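Local coordinates for extracellular solute-binding protein family 1 (Pseudothermotoga lettingae, PDB 5CI5), which probably captures a sugar for an ABC transporter, and holds alpha-D-tagatopyranose in the crystal, at residues L141-A146 and K282-L287. Numbering follows the deposited sequence.
Sequences LLYNKA and KYSVAL
L141 and A286 form a hydrogen-bonded antiparallel pair, and Y143 and S284 form the next one. Each pair exchanges two backbone bonds. L141 N to A286 O spans 2.9 Å, and Y143 N to S284 O spans 3.0 Å.

The tight part is the middle of the strands. On one face, CD1 of L142 touches Y283 CD2 (3.8 Å) and V285 CG1 (3.9 Å), and is closest to the backbone O of S284 (3.6 Å). Helix 268-275 covers this face, and E273 takes up the hydroxyl of Y283.

On the other face, the Y143 ring leans across the neighbouring strand. Its CG lies between the backbone N and the carbonyl carbon (chi1 67°), which lays the ring over S284 so that CE1 comes within 4.1 Å of A286 CB. The ring edge meets the carbonyl carbon of V285. Water 1 sits in the ring plane, 2.8 Å from Y143 OH, and donates to V285 O. The hydroxyl also hydrogen-bonds P155 O, its main protein partner. With an alanine here, a gap beside S284 and A286 would probably open, and water 1 and P155 O would lose the hydroxyl as partner.

The K282 end is looser and more solvent-exposed. K145 N still bonds K282 O at 2.9 Å, but from above the carbonyl plane. Water 2 donates to the same oxygen and to N144 OD1. The K282 chain extends off the contact, and its NZ bonds D278 O. N144 is the N-cap of helix 145-150: its OD1 accepts from M147 N, while N257 holds ND2.

Strand 261-264 flanks strand 140-144 on its other side. The result is a three-stranded antiparallel sheet with 140-144 in the middle, running directly into a capped helix, within a bacterial extracellular solute-binding protein fold.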
loop_
_atom_site.group_PDB
_atom_site.type_symbol
_atom_site.label_atom_id
_atom_site.label_comp_id
_atom_site.label_asym_id
_atom_site.label_seq_id
_atom_site.Cartn_x
_atom_site.Cartn_y
_atom_site.Cartn_z
ATOM N N LEU A 141 -5.479 -6.898 8.855
ATOM C CA LEU A 141 -6.037 -8.181 8.457
ATOM C C LEU A 141 -7.358 -7.922 7.737
ATOM O O LEU A 141 -8.263 -7.305 8.296
ATOM C CB LEU A 141 -6.249 -9.078 9.659
ATOM C CG LEU A 141 -6.764 -10.469 9.368
ATOM C CD1 LEU A 141 -5.658 -11.326 8.767
ATOM C CD2 LEU A 141 -7.338 -11.116 10.621
ATOM N N LEU A 142 -7.423 -8.391 6.495
ATOM C CA LEU A 142 -8.659 -8.484 5.704
ATOM C C LEU A 142 -9.157 -9.912 5.773
ATOM O O LEU A 142 -8.375 -10.827 5.557
ATOM C CB LEU A 142 -8.364 -8.080 4.250
ATOM C CG LEU A 142 -9.516 -8.079 3.253
ATOM C CD1 LEU A 142 -10.500 -6.945 3.529
ATOM C CD2 LEU A 142 -8.943 -7.947 1.825
ATOM N N TYR A 143 -10.429 -10.122 6.101
ATOM C CA TYR A 143 -10.894 -11.486 6.247
ATOM C C TYR A 143 -12.350 -11.664 5.857
ATOM O O TYR A 143 -13.132 -10.716 5.836
ATOM C CB TYR A 143 -10.650 -11.962 7.692
ATOM C CG TYR A 143 -11.474 -11.274 8.763
ATOM C CD1 TYR A 143 -11.059 -10.058 9.314
ATOM C CD2 TYR A 143 -12.642 -11.855 9.257
ATOM C CE1 TYR A 143 -11.794 -9.433 10.294
ATOM C CE2 TYR A 143 -13.387 -11.228 10.243
ATOM C CZ TYR A 143 -12.954 -10.028 10.762
ATOM O OH TYR A 143 -13.686 -9.396 11.742
ATOM N N ASN A 144 -12.679 -12.926 5.582
ATOM C CA ASN A 144 -13.929 -13.350 4.985
ATOM C C ASN A 144 -14.787 -13.985 6.069
ATOM O O ASN A 144 -14.440 -15.034 6.602
ATOM C CB ASN A 144 -13.620 -14.333 3.843
ATOM C CG ASN A 144 -14.865 -14.828 3.106
ATOM O OD1 ASN A 144 -15.870 -15.179 3.716
ATOM N ND2 ASN A 144 -14.797 -14.834 1.782
ATOM N N LYS A 145 -15.915 -13.357 6.380
ATOM C CA LYS A 145 -16.759 -13.799 7.478
ATOM C C LYS A 145 -17.401 -15.157 7.220
ATOM O O LYS A 145 -17.479 -16.000 8.127
ATOM C CB LYS A 145 -17.840 -12.761 7.734
ATOM C CG LYS A 145 -17.342 -11.494 8.429
ATOM C CD LYS A 145 -18.517 -10.538 8.624
ATOM C CE LYS A 145 -18.368 -9.666 9.846
ATOM N NZ LYS A 145 -19.673 -8.998 10.141
ATOM N N ALA A 146 -17.842 -15.369 5.985
ATOM C CA ALA A 146 -18.554 -16.590 5.644
ATOM C C ALA A 146 -17.640 -17.792 5.765
ATOM O O ALA A 146 -18.084 -18.878 6.131
ATOM C CB ALA A 146 -19.116 -16.508 4.240
ATOM N N LYS A 282 -19.921 -9.166 4.085
ATOM C CA LYS A 282 -19.489 -10.502 4.431
ATOM C C LYS A 282 -17.966 -10.601 4.573
ATOM O O LYS A 282 -17.400 -11.687 4.554
ATOM C CB LYS A 282 -19.999 -11.480 3.388
ATOM C CG LYS A 282 -21.522 -11.418 3.198
ATOM C CD LYS A 282 -21.991 -12.452 2.186
ATOM C CE LYS A 282 -23.509 -12.436 2.034
ATOM N NZ LYS A 282 -24.041 -11.084 1.654
ATOM N N TYR A 283 -17.331 -9.448 4.722
ATOM C CA TYR A 283 -15.894 -9.371 4.945
ATOM C C TYR A 283 -15.635 -8.225 5.898
ATOM O O TYR A 283 -16.469 -7.320 6.041
ATOM C CB TYR A 283 -15.136 -9.163 3.626
ATOM C CG TYR A 283 -15.249 -7.757 3.079
ATOM C CD1 TYR A 283 -16.277 -7.417 2.194
ATOM C CD2 TYR A 283 -14.340 -6.757 3.440
ATOM C CE1 TYR A 283 -16.401 -6.156 1.710
ATOM C CE2 TYR A 283 -14.452 -5.489 2.952
ATOM C CZ TYR A 283 -15.479 -5.187 2.077
ATOM O OH TYR A 283 -15.616 -3.916 1.573
ATOM N N SER A 284 -14.492 -8.253 6.593
ATOM C CA SER A 284 -14.129 -7.133 7.443
ATOM C C SER A 284 -12.625 -6.962 7.560
ATOM O O SER A 284 -11.856 -7.623 6.842
ATOM C CB SER A 284 -14.719 -7.298 8.830
ATOM O OG SER A 284 -14.730 -6.025 9.458
ATOM N N VAL A 285 -12.223 -6.058 8.450
ATOM C CA VAL A 285 -10.827 -5.839 8.741
ATOM C C VAL A 285 -10.634 -5.823 10.243
ATOM O O VAL A 285 -11.574 -5.603 10.995
ATOM C CB VAL A 285 -10.307 -4.512 8.142
ATOM C CG1 VAL A 285 -10.339 -4.575 6.635
ATOM C CG2 VAL A 285 -11.147 -3.341 8.649
ATOM N N ALA A 286 -9.404 -6.064 10.671
ATOM C CA ALA A 286 -9.032 -6.007 12.070
ATOM C C ALA A 286 -7.563 -5.698 12.148
ATOM O O ALA A 286 -6.821 -5.928 11.188
ATOM C CB ALA A 286 -9.325 -7.318 12.774
ATOM N N LEU A 287 -7.125 -5.194 13.290
ATOM C CA LEU A 287 -5.700 -5.087 13.540
ATOM C C LEU A 287 -5.027 -6.426 13.211
ATOM O O LEU A 287 -5.495 -7.484 13.632
ATOM C CB LEU A 287 -5.458 -4.710 14.995
ATOM C CG LEU A 287 -4.018 -4.571 15.470
ATOM C CD1 LEU A 287 -3.278 -3.460 14.734
ATOM C CD2 LEU A 287 -4.020 -4.289 16.968
HETATM O O HOH W 1 -13.013 -6.952 12.935
HETATM O O HOH W 2 -18.023 -13.825 3.130
#